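Local atomic coordinates of alpha-(N-acetylaminomethylene)succinic acid hydrolase (Mesorhizobium loti, PDB entry 3KXP), a protein that catalyses the last step of vitamin B6 degradation, hydrolysing (E)-2-(acetamidomethylene)succinate to succinic semialdehyde, acetate, ammonia and carbon dioxide. Residues Gly144-Val149 with Arg241-Asp246; Ser50-Val53 with Ile58-Asn61; Met88-Asp93 with Ser300-Leu305; Gln188-Ile193 with Ser218-Val223. All coordinates share one frame; numbering follows the deposited sequence.

Contact 1. Residues Gly144-Val149 with Arg241-Asp246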
loop_
_atom_site.group_PDB
_atom_site.type_symbol
_atom_site.label_atom_id
_atom_site.label_comp_id
_atom_site.label_asym_id
_atom_site.label_seq_id
_atom_site.Cartn_x
_atom_site.Cartn_y
_atom_site.Cartn_z
ATOM N N GLY A 144 -0.185 15.527 -12.410
ATOM C CA GLY A 144 1.060 15.198 -11.737
ATOM C C GLY A 144 1.214 13.693 -11.551
ATOM O O GLY A 144 2.296 13.147 -11.768
ATOM N N ALA A 145 0.133 13.021 -11.148
ATOM C CA ALA A 145 0.168 11.572 -10.942
ATOM C C ALA A 145 0.491 10.859 -12.253
ATOM O O ALA A 145 1.346 9.978 -12.297
ATOM C CB ALA A 145 -1.176 11.076 -10.386
ATOM N N ARG A 146 -0.199 11.238 -13.320
ATOM C CA ARG A 146 0.049 10.639 -14.623
ATOM C C ARG A 146 1.518 10.855 -15.010
ATOM O O ARG A 146 2.186 9.944 -15.485
ATOM C CB ARG A 146 -0.883 11.261 -15.665
ATOM C CG ARG A 146 -0.628 10.784 -17.079
ATOM C CD ARG A 146 0.377 11.683 -17.779
ATOM N NE ARG A 146 -0.180 12.084 -19.056
ATOM C CZ ARG A 146 -0.001 13.268 -19.625
ATOM N NH1 ARG A 146 0.735 14.199 -19.035
ATOM N NH2 ARG A 146 -0.593 13.520 -20.782
ATOM N N ASN A 147 2.019 12.065 -14.777
ATOM C CA ASN A 147 3.397 12.381 -15.098
ATOM C C ASN A 147 4.382 11.559 -14.280
ATOM O O ASN A 147 5.346 11.024 -14.829
ATOM C CB ASN A 147 3.674 13.875 -14.885
ATOM C CG ASN A 147 2.914 14.751 -15.867
ATOM O OD1 ASN A 147 2.461 14.274 -16.907
ATOM N ND2 ASN A 147 2.782 16.040 -15.550
ATOM N N SER A 148 4.143 11.450 -12.975
ATOM C CA SER A 148 5.046 10.696 -12.115
ATOM C C SER A 148 5.153 9.216 -12.473
ATOM O O SER A 148 6.252 8.668 -12.511
ATOM C CB SER A 148 4.635 10.838 -10.654
ATOM O OG SER A 148 4.830 12.164 -10.210
ATOM N N VAL A 149 4.027 8.563 -12.736
ATOM C CA VAL A 149 4.066 7.147 -13.079
ATOM C C VAL A 149 4.782 6.940 -14.418
ATOM O O VAL A 149 5.507 5.957 -14.592
ATOM C CB VAL A 149 2.651 6.546 -13.129
ATOM C CG1 VAL A 149 2.719 5.067 -13.511
ATOM C CG2 VAL A 149 1.975 6.713 -11.766
ATOM N N ARG A 241 -5.886 17.635 -23.865
ATOM C CA ARG A 241 -5.996 16.543 -24.829
ATOM C C ARG A 241 -4.856 15.540 -24.731
ATOM O O ARG A 241 -4.983 14.415 -25.185
ATOM C CB ARG A 241 -6.156 17.052 -26.274
ATOM C CG ARG A 241 -5.348 18.253 -26.684
ATOM C CD ARG A 241 -6.255 19.198 -27.476
ATOM N NE ARG A 241 -7.105 19.986 -26.584
ATOM C CZ ARG A 241 -8.234 20.586 -26.940
ATOM N NH1 ARG A 241 -8.922 21.284 -26.043
ATOM N NH2 ARG A 241 -8.690 20.468 -28.180
ATOM N N GLY A 242 -3.752 15.937 -24.114
ATOM C CA GLY A 242 -2.649 15.008 -23.957
ATOM C C GLY A 242 -3.001 13.988 -22.885
ATOM O O GLY A 242 -2.450 12.893 -22.857
ATOM N N LEU A 243 -3.937 14.350 -22.008
ATOM C CA LEU A 243 -4.366 13.478 -20.918
ATOM C C LEU A 243 -5.182 12.285 -21.398
ATOM O O LEU A 243 -5.417 11.351 -20.639
ATOM C CB LEU A 243 -5.176 14.273 -19.886
ATOM C CG LEU A 243 -4.386 15.288 -19.055
ATOM C CD1 LEU A 243 -5.313 16.031 -18.117
ATOM C CD2 LEU A 243 -3.312 14.562 -18.267
ATOM N N ARG A 244 -5.600 12.316 -22.658
ATOM C CA ARG A 244 -6.386 11.233 -23.242
ATOM C C ARG A 244 -5.541 10.046 -23.695
ATOM O O ARG A 244 -6.081 8.986 -24.005
ATOM C CB ARG A 244 -7.170 11.742 -24.453
ATOM C CG ARG A 244 -8.324 12.675 -24.135
ATOM C CD ARG A 244 -8.976 13.141 -25.428
ATOM N NE ARG A 244 -10.427 13.218 -25.310
ATOM C CZ ARG A 244 -11.078 14.167 -24.649
ATOM N NH1 ARG A 244 -10.408 15.137 -24.042
ATOM N NH2 ARG A 244 -12.398 14.138 -24.587
ATOM N N SER A 245 -4.224 10.211 -23.738
ATOM C CA SER A 245 -3.362 9.134 -24.208
ATOM C C SER A 245 -3.391 7.888 -23.325
ATOM O O SER A 245 -3.663 7.957 -22.125
ATOM C CB SER A 245 -1.922 9.635 -24.379
ATOM O OG SER A 245 -1.412 10.148 -23.164
ATOM N N ASP A 246 -3.115 6.752 -23.954
ATOM C CA ASP A 246 -3.109 5.460 -23.291
ATOM C C ASP A 246 -2.059 5.427 -22.184
ATOM O O ASP A 246 -0.868 5.588 -22.435
ATOM C CB ASP A 246 -2.845 4.360 -24.330
ATOM C CG ASP A 246 -3.011 2.958 -23.765
ATOM O OD1 ASP A 246 -3.598 2.809 -22.670
ATOM O OD2 ASP A 246 -2.563 2.001 -24.430
HETATM O O HOH W 1 -2.206 10.601 -20.580
#
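Arg146 reaches from helix 143-154 to the turn that follows helix 233-242, and its guanidinium carries the contact. The polar contacts lie round the rim of this group. Arg146 NH2 gives a weak bond to Gly242 O at 2.9 Å, with an N-H...O angle of only 132°. Arg146 NE donates to a water at 2.9 Å. That water in turn donates to Ser245 OG at 2.7 Å, so a second, water-mediated link joins the segments. On the helix side Arg146 NH1 bonds Asn147 OD1 at 2.7 Å, in the plane of both groups. Asn147 OD1, the water and, more weakly, Gly242 O lie near the guanidinium plane and restrain its rotation. Asn147 is itself held through ND2 by Gln102.

The apolar contact is made over the flat of the group. Leu243 CD2 sits above the centre of one face, 3.8 Å from Arg146 CZ. CG of Arg146 is anti to the backbone N (chi1 175°), and bends at chi2 and chi3 then turn the group to the type I turn Gly242-Ser245.

Helix 143-154 follows Ser142, the probable nucleophile of this alpha/beta hydrolase. Arg146 also touches Ala117 and Tyr120 of helix 117-131, and Leu243 packs on Leu179 of helix 173-182.

Contact 2. Residues Ser50-Val53 with Ile58-Asn61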
loop_
_atom_site.group_PDB
_atom_site.type_symbol
_atom_site.label_atom_id
_atom_site.label_comp_id
_atom_site.label_asym_id
_atom_site.label_seq_id
_atom_site.Cartn_x
_atom_site.Cartn_y
_atom_site.Cartn_z
ATOM N N SER A 50 11.264 29.995 -2.903
ATOM C CA SER A 50 10.901 29.755 -4.291
ATOM C C SER A 50 12.058 30.160 -5.177
ATOM O O SER A 50 12.751 31.130 -4.886
ATOM C CB SER A 50 9.669 30.573 -4.672
ATOM O OG SER A 50 8.567 30.281 -3.836
ATOM N N ARG A 51 12.276 29.410 -6.249
ATOM C CA ARG A 51 13.354 29.721 -7.175
ATOM C C ARG A 51 13.127 28.990 -8.483
ATOM O O ARG A 51 12.568 27.896 -8.507
ATOM C CB ARG A 51 14.716 29.329 -6.586
ATOM C CG ARG A 51 15.082 27.841 -6.662
ATOM C CD ARG A 51 16.330 27.550 -5.822
ATOM N NE ARG A 51 16.819 26.174 -5.934
ATOM C CZ ARG A 51 17.572 25.720 -6.934
ATOM N NH1 ARG A 51 17.930 26.532 -7.925
ATOM N NH2 ARG A 51 17.985 24.456 -6.936
ATOM N N ARG A 52 13.545 29.610 -9.577
ATOM C CA ARG A 52 13.393 28.993 -10.876
ATOM C C ARG A 52 14.665 28.201 -11.135
ATOM O O ARG A 52 15.775 28.732 -11.046
ATOM C CB ARG A 52 13.174 30.055 -11.955
ATOM C CG ARG A 52 11.946 30.928 -11.726
ATOM C CD ARG A 52 11.636 31.754 -12.957
ATOM N NE ARG A 52 11.029 30.929 -13.990
ATOM C CZ ARG A 52 11.360 30.948 -15.277
ATOM N NH1 ARG A 52 12.309 31.754 -15.722
ATOM N NH2 ARG A 52 10.731 30.149 -16.121
ATOM N N VAL A 53 14.495 26.918 -11.428
ATOM C CA VAL A 53 15.619 26.038 -11.672
ATOM C C VAL A 53 15.766 25.719 -13.139
ATOM O O VAL A 53 14.834 25.241 -13.783
ATOM C CB VAL A 53 15.457 24.718 -10.908
ATOM C CG1 VAL A 53 16.698 23.848 -11.098
ATOM C CG2 VAL A 53 15.217 25.008 -9.431
ATOM N N ILE A 58 14.460 23.113 -20.026
ATOM C CA ILE A 58 13.507 24.159 -19.666
ATOM C C ILE A 58 13.815 24.660 -18.258
ATOM O O ILE A 58 14.655 24.090 -17.566
ATOM C CB ILE A 58 12.043 23.613 -19.712
ATOM C CG1 ILE A 58 11.043 24.732 -19.424
ATOM C CG2 ILE A 58 11.865 22.492 -18.690
ATOM C CD1 ILE A 58 9.592 24.313 -19.566
ATOM N N THR A 59 13.147 25.733 -17.845
ATOM C CA THR A 59 13.338 26.282 -16.511
ATOM C C THR A 59 12.021 26.140 -15.755
ATOM O O THR A 59 10.953 26.500 -16.270
ATOM C CB THR A 59 13.754 27.775 -16.569
ATOM O OG1 THR A 59 15.010 27.892 -17.256
ATOM C CG2 THR A 59 13.893 28.360 -15.154
ATOM N N LEU A 60 12.098 25.615 -14.534
ATOM C CA LEU A 60 10.905 25.405 -13.721
ATOM C C LEU A 60 10.978 26.123 -12.390
ATOM O O LEU A 60 12.056 26.279 -11.829
ATOM C CB LEU A 60 10.711 23.909 -13.457
ATOM C CG LEU A 60 10.549 23.004 -14.677
ATOM C CD1 LEU A 60 10.508 21.545 -14.240
ATOM C CD2 LEU A 60 9.282 23.382 -15.423
ATOM N N ASN A 61 9.828 26.560 -11.886
ATOM C CA ASN A 61 9.768 27.225 -10.588
ATOM C C ASN A 61 9.466 26.154 -9.537
ATOM O O ASN A 61 8.645 25.266 -9.775
ATOM C CB ASN A 61 8.661 28.281 -10.569
ATOM C CG ASN A 61 8.598 29.029 -9.251
ATOM O OD1 ASN A 61 9.575 29.647 -8.841
ATOM N ND2 ASN A 61 7.447 28.972 -8.577
HETATM O O HOH W 2 6.880 30.737 -6.343
#
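Val53 and Leu60 form the hydrogen-bonded pair of an antiparallel beta hairpin, strands 49-54 and 59-65, at one edge of the main sheet of the alpha/beta hydrolase fold within this chain. Val53 N donates to Leu60 O at 2.6 Å, and Leu60 N returns a bond to Val53 O at 2.9 Å. Both bonds are nearly straight, at 165°. Arg52 and Asn61 make the next pair, which is non-hydrogen-bonded. Its alpha carbons are close, 4.0 Å from Arg52 CA to Asn61 CA. CA-H...O contacts supplement the ladder, among them Arg52 CA to Leu60 O at 3.2 Å.

The Arg52 side chain reaches across to Thr59 of the partner strand. Its guanidinium lies over Thr59, with the methyl CG2 under the centre of one face, 3.6 Å from Arg52 CZ. The methyl points there because it stands anti to the Thr59 backbone N (chi1 -62° for OG1).

Further out, Arg52 NH2 makes a salt bridge with Asp109, which also accepts from Thr59 N, so one carboxylate holds both Arg52 and Thr59. Arg52 NE bonds Leu107 O, and on the same face Asn61 ND2 is bound by Asp101. On the face of Val53 and Leu60, Arg51 forms a salt bridge with Glu64, and Val53 CG2 lies over the rim of one face of the Arg51 guanidinium. Back beside Arg52, Asn61 ND2 also donates to a water at 2.9 Å, which lies 3.1 Å from Ser50 OG and links the two side chains in a bridge.

Contact 3. Residues Met88-Asp93 with Ser300-Leu305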
loop_
_atom_site.group_PDB
_atom_site.type_symbol
_atom_site.label_atom_id
_atom_site.label_comp_id
_atom_site.label_asym_id
_atom_site.label_seq_id
_atom_site.Cartn_x
_atom_site.Cartn_y
_atom_site.Cartn_z
HETATM N N MSE A 88 3.327 19.488 2.779
HETATM C CA MSE A 88 4.784 19.444 2.879
HETATM C C MSE A 88 5.332 19.801 4.249
HETATM O O MSE A 88 6.274 19.171 4.729
HETATM C CB MSE A 88 5.409 20.383 1.854
HETATM C CG MSE A 88 4.916 20.167 0.453
HETATM SE SE MSE A 88 5.761 21.389 -0.751
HETATM C CE MSE A 88 7.082 20.191 -1.463
ATOM N N ILE A 89 4.760 20.826 4.869
ATOM C CA ILE A 89 5.220 21.242 6.181
ATOM C C ILE A 89 5.234 20.034 7.113
ATOM O O ILE A 89 6.085 19.929 7.992
ATOM C CB ILE A 89 4.312 22.337 6.774
ATOM C CG1 ILE A 89 4.422 23.610 5.936
ATOM C CG2 ILE A 89 4.717 22.634 8.204
ATOM C CD1 ILE A 89 3.605 24.776 6.463
ATOM N N ARG A 90 4.297 19.118 6.884
ATOM C CA ARG A 90 4.147 17.903 7.685
ATOM C C ARG A 90 5.224 16.849 7.449
ATOM O O ARG A 90 5.402 15.952 8.269
ATOM C CB ARG A 90 2.784 17.267 7.407
ATOM C CG ARG A 90 1.589 18.018 7.964
ATOM C CD ARG A 90 1.375 17.684 9.428
ATOM N NE ARG A 90 0.069 18.132 9.895
ATOM C CZ ARG A 90 -1.087 17.767 9.348
ATOM N NH1 ARG A 90 -1.107 16.946 8.308
ATOM N NH2 ARG A 90 -2.228 18.225 9.842
ATOM N N LEU A 91 5.933 16.944 6.332
ATOM C CA LEU A 91 6.958 15.956 6.020
ATOM C C LEU A 91 8.353 16.550 5.908
ATOM O O LEU A 91 9.315 15.824 5.656
ATOM C CB LEU A 91 6.603 15.248 4.706
ATOM C CG LEU A 91 5.317 14.414 4.694
ATOM C CD1 LEU A 91 4.836 14.198 3.265
ATOM C CD2 LEU A 91 5.566 13.096 5.392
ATOM N N SER A 92 8.450 17.864 6.107
ATOM C CA SER A 92 9.710 18.609 6.003
ATOM C C SER A 92 10.830 18.221 6.959
ATOM O O SER A 92 12.007 18.285 6.600
ATOM C CB SER A 92 9.441 20.106 6.150
ATOM O OG SER A 92 8.752 20.601 5.019
ATOM N N ASP A 93 10.469 17.834 8.177
ATOM C CA ASP A 93 11.469 17.444 9.155
ATOM C C ASP A 93 12.208 16.156 8.792
ATOM O O ASP A 93 13.312 15.926 9.278
ATOM C CB ASP A 93 10.824 17.308 10.539
ATOM C CG ASP A 93 9.381 16.824 10.473
ATOM O OD1 ASP A 93 9.129 15.708 9.967
ATOM O OD2 ASP A 93 8.492 17.574 10.937
ATOM N N SER A 300 -9.213 15.847 1.704
ATOM C CA SER A 300 -8.958 14.930 2.821
ATOM C C SER A 300 -7.478 14.930 3.187
ATOM O O SER A 300 -6.793 13.915 3.037
ATOM C CB SER A 300 -9.376 13.502 2.448
ATOM O OG SER A 300 -10.707 13.458 1.969
ATOM N N PRO A 301 -6.969 16.065 3.685
ATOM C CA PRO A 301 -5.559 16.199 4.069
ATOM C C PRO A 301 -5.010 15.192 5.082
ATOM O O PRO A 301 -3.884 14.707 4.924
ATOM C CB PRO A 301 -5.473 17.643 4.576
ATOM C CG PRO A 301 -6.859 17.901 5.106
ATOM C CD PRO A 301 -7.727 17.280 4.038
ATOM N N GLU A 302 -5.785 14.877 6.117
ATOM C CA GLU A 302 -5.323 13.943 7.141
ATOM C C GLU A 302 -5.171 12.529 6.617
ATOM O O GLU A 302 -4.099 11.928 6.738
ATOM C CB GLU A 302 -6.271 13.934 8.342
ATOM C CG GLU A 302 -6.380 15.273 9.053
ATOM C CD GLU A 302 -5.027 15.848 9.425
ATOM O OE1 GLU A 302 -4.211 15.124 10.039
ATOM O OE2 GLU A 302 -4.777 17.030 9.104
ATOM N N ILE A 303 -6.237 11.993 6.036
ATOM C CA ILE A 303 -6.192 10.637 5.502
ATOM C C ILE A 303 -5.124 10.509 4.413
ATOM O O ILE A 303 -4.455 9.480 4.309
ATOM C CB ILE A 303 -7.562 10.227 4.944
ATOM C CG1 ILE A 303 -8.620 10.360 6.044
ATOM C CG2 ILE A 303 -7.514 8.790 4.435
ATOM C CD1 ILE A 303 -10.042 10.123 5.549
ATOM N N THR A 304 -4.954 11.566 3.621
ATOM C CA THR A 304 -3.961 11.584 2.551
ATOM C C THR A 304 -2.575 11.453 3.173
ATOM O O THR A 304 -1.736 10.665 2.720
ATOM C CB THR A 304 -4.020 12.912 1.745
ATOM O OG1 THR A 304 -5.289 13.022 1.084
ATOM C CG2 THR A 304 -2.914 12.956 0.706
ATOM N N LEU A 305 -2.339 12.236 4.217
ATOM C CA LEU A 305 -1.056 12.217 4.906
ATOM C C LEU A 305 -0.763 10.830 5.471
ATOM O O LEU A 305 0.304 10.271 5.227
ATOM C CB LEU A 305 -1.051 13.243 6.038
ATOM C CG LEU A 305 0.202 13.251 6.911
ATOM C CD1 LEU A 305 1.429 13.554 6.054
ATOM C CD2 LEU A 305 0.033 14.277 8.022
#
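Glu302 meets Arg90 in a salt bridge between the start of helix 301-313 and the chain around the end of helix 85-89. Helix 301-313 is entered through Ser300. Ser300 O takes two bonds from Thr304, one from the backbone N at 3.0 Å and one from OG1 at 2.6 Å.

Glu302, in the first turn of the helix, carries the charge. It bends at chi2 (-52°), which brings its carboxylate round to Arg90 although its CB points away from that segment. Glu302 OE2 accepts from Arg90 NH2 at 2.9 Å through its syn lone pair, and the N-H...O angle is 162°. The oxygen lies near the guanidinium plane, at its edge. The carboxylate itself is turned steeply, with the two planes 72° apart. The two groups are joined by one NH2-OE2 bond and not by a bidentate pair, consistent with the steep turn.

Leu305, one turn further on, provides the apolar part. Its side chain lies across that of Arg90. CD2 lies against CB, CG and CD of Arg90, with Leu305 CD2 3.9 Å from Arg90 CD. The other methyl, Leu305 CD1, comes within 4.2 Å of Leu91 CG.

Leu91 also packs on Met71 of strand 70-74 and Thr97 of strand 96-100. On the other segment, Ser300 and Ile303 touch Val289 of strand 286-289. The contact thus links helix 301-313 to the region around Arg90 and Leu91, and the two sides pack on different strands of the main sheet.

Contact 4. Residues Gln188-Ile193 with Ser218-Val223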
loop_
_atom_site.group_PDB
_atom_site.type_symbol
_atom_site.label_atom_id
_atom_site.label_comp_id
_atom_site.label_asym_id
_atom_site.label_seq_id
_atom_site.Cartn_x
_atom_site.Cartn_y
_atom_site.Cartn_z
ATOM N N GLN A 188 -9.905 34.067 -17.653
ATOM C CA GLN A 188 -10.715 35.282 -17.728
ATOM C C GLN A 188 -10.098 36.349 -16.819
ATOM O O GLN A 188 -9.191 36.063 -16.037
ATOM C CB GLN A 188 -12.143 34.989 -17.258
ATOM C CG GLN A 188 -12.205 34.486 -15.816
ATOM C CD GLN A 188 -13.608 34.118 -15.358
ATOM O OE1 GLN A 188 -14.448 34.988 -15.105
ATOM N NE2 GLN A 188 -13.870 32.819 -15.253
ATOM N N LEU A 189 -10.604 37.574 -16.915
ATOM C CA LEU A 189 -10.103 38.678 -16.106
ATOM C C LEU A 189 -10.920 38.840 -14.826
ATOM O O LEU A 189 -12.069 39.266 -14.878
ATOM C CB LEU A 189 -10.157 39.975 -16.916
ATOM C CG LEU A 189 -9.774 41.283 -16.216
ATOM C CD1 LEU A 189 -8.307 41.244 -15.793
ATOM C CD2 LEU A 189 -10.031 42.450 -17.163
ATOM N N PHE A 190 -10.334 38.491 -13.684
ATOM C CA PHE A 190 -11.033 38.633 -12.415
ATOM C C PHE A 190 -10.807 40.037 -11.866
ATOM O O PHE A 190 -9.717 40.594 -11.984
ATOM C CB PHE A 190 -10.548 37.591 -11.405
ATOM C CG PHE A 190 -10.813 36.178 -11.827
ATOM C CD1 PHE A 190 -9.824 35.430 -12.466
ATOM C CD2 PHE A 190 -12.066 35.609 -11.638
ATOM C CE1 PHE A 190 -10.079 34.138 -12.911
ATOM C CE2 PHE A 190 -12.334 34.314 -12.081
ATOM C CZ PHE A 190 -11.336 33.578 -12.719
ATOM N N GLU A 191 -11.850 40.601 -11.271
ATOM C CA GLU A 191 -11.803 41.948 -10.713
ATOM C C GLU A 191 -10.862 42.079 -9.515
ATOM O O GLU A 191 -10.131 43.066 -9.388
ATOM C CB GLU A 191 -13.223 42.362 -10.325
ATOM C CG GLU A 191 -13.321 43.535 -9.382
ATOM C CD GLU A 191 -14.763 43.911 -9.101
ATOM O OE1 GLU A 191 -15.562 43.001 -8.776
ATOM O OE2 GLU A 191 -15.094 45.113 -9.201
ATOM N N ASP A 192 -10.890 41.083 -8.634
ATOM C CA ASP A 192 -10.046 41.077 -7.452
ATOM C C ASP A 192 -9.994 39.666 -6.890
ATOM O O ASP A 192 -10.686 38.770 -7.379
ATOM C CB ASP A 192 -10.578 42.065 -6.411
ATOM C CG ASP A 192 -12.061 41.883 -6.129
ATOM O OD1 ASP A 192 -12.722 42.892 -5.789
ATOM O OD2 ASP A 192 -12.565 40.740 -6.234
ATOM N N ILE A 193 -9.183 39.458 -5.863
ATOM C CA ILE A 193 -9.051 38.125 -5.310
ATOM C C ILE A 193 -10.381 37.551 -4.836
ATOM O O ILE A 193 -10.591 36.341 -4.900
ATOM C CB ILE A 193 -7.999 38.081 -4.171
ATOM C CG1 ILE A 193 -7.598 36.625 -3.907
ATOM C CG2 ILE A 193 -8.543 38.727 -2.916
ATOM C CD1 ILE A 193 -6.464 36.455 -2.924
ATOM N N SER A 218 -2.073 32.005 -5.180
ATOM C CA SER A 218 -0.903 31.516 -5.896
ATOM C C SER A 218 -0.991 31.329 -7.401
ATOM O O SER A 218 0.015 31.433 -8.084
ATOM C CB SER A 218 -0.442 30.198 -5.276
ATOM O OG SER A 218 -1.430 29.190 -5.449
ATOM N N GLY A 219 -2.176 31.048 -7.925
ATOM C CA GLY A 219 -2.278 30.818 -9.355
ATOM C C GLY A 219 -2.788 31.958 -10.208
ATOM O O GLY A 219 -2.998 31.795 -11.406
ATOM N N TYR A 220 -2.993 33.116 -9.600
ATOM C CA TYR A 220 -3.501 34.263 -10.341
ATOM C C TYR A 220 -2.686 35.506 -9.988
ATOM O O TYR A 220 -2.453 35.794 -8.811
ATOM C CB TYR A 220 -4.998 34.452 -10.028
ATOM C CG TYR A 220 -5.792 33.178 -10.245
ATOM C CD1 TYR A 220 -5.668 32.100 -9.363
ATOM C CD2 TYR A 220 -6.540 32.989 -11.403
ATOM C CE1 TYR A 220 -6.246 30.866 -9.638
ATOM C CE2 TYR A 220 -7.125 31.751 -11.688
ATOM C CZ TYR A 220 -6.964 30.692 -10.806
ATOM O OH TYR A 220 -7.444 29.434 -11.125
ATOM N N GLN A 221 -2.234 36.229 -11.010
ATOM C CA GLN A 221 -1.431 37.422 -10.774
ATOM C C GLN A 221 -2.041 38.704 -11.309
ATOM O O GLN A 221 -2.769 38.699 -12.301
ATOM C CB GLN A 221 -0.012 37.236 -11.337
ATOM C CG GLN A 221 0.073 36.780 -12.800
ATOM C CD GLN A 221 0.015 37.915 -13.819
ATOM O OE1 GLN A 221 0.776 38.888 -13.740
ATOM N NE2 GLN A 221 -0.879 37.780 -14.797
ATOM N N PRO A 222 -1.745 39.828 -10.644
ATOM C CA PRO A 222 -2.256 41.142 -11.031
ATOM C C PRO A 222 -1.801 41.554 -12.421
ATOM O O PRO A 222 -0.610 41.613 -12.716
ATOM C CB PRO A 222 -1.715 42.054 -9.937
ATOM C CG PRO A 222 -0.415 41.406 -9.592
ATOM C CD PRO A 222 -0.795 39.949 -9.524
ATOM N N VAL A 223 -2.774 41.826 -13.276
ATOM C CA VAL A 223 -2.503 42.233 -14.632
ATOM C C VAL A 223 -3.253 43.548 -14.850
ATOM O O VAL A 223 -3.850 44.102 -13.921
ATOM C CB VAL A 223 -2.982 41.132 -15.623
ATOM C CG1 VAL A 223 -4.385 41.436 -16.132
ATOM C CG2 VAL A 223 -1.985 40.976 -16.751
#
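Phe190 and Tyr220 bring their rings together almost at right angles, with planes 86° apart and centroids 5.8 Å from each other. The rings meet obliquely. Phe190 CE1 does the touching, 4.0 Å from both CD2 and CE2 of Tyr220. One face of the Phe190 ring is covered by Gln188 CG from its own segment, 3.3 Å above the plane and towards the rim. The Phe190 ring also meets that of Tyr199, and both Phe190 and Tyr220 touch Val196 of helix 193-203.

Nearer the surface, Leu189 meets Val223. With chi1 at 175° the Leu189 branch runs out opposite its backbone N, which carries Leu189 CD1 to 3.9 Å from Val223 CG1. The contact across the segments is apolar throughout.

The two segments are also tied through strand 226-229, which pairs antiparallel with strand 220-223. Its backbone hydrogen-bonds Gln221 through Arg228 and Phe190 through Leu227. The loop that carries Phe190 is thereby joined to the same small hairpin that carries Tyr220. The segments lie in the mostly helical region after strand 159-165, consistent with the cap that alpha/beta hydrolases commonly carry there.

Contact 1 lies nearest the active site. Its helix follows Ser142, the probable nucleophile, and the side chain of Leu243 comes about 4 Å from that of chloride-site Ile77. Contact 4 is further off, with about 10 Å between the side chains of Tyr220 and Ile77, and all of it falls in the sequence between the two segments of contact 1. Their centres are 28 Å apart. Contact 2 closes first in the chain, at the sheet edge; the side chains of Leu60 and chloride-site Leu143 are about 11 Å apart. The segments of contact 3 are 207 residues apart in sequence and enclose contacts 1 and 4. It lies across the chain's centre from contact 1, 24 Å between centres.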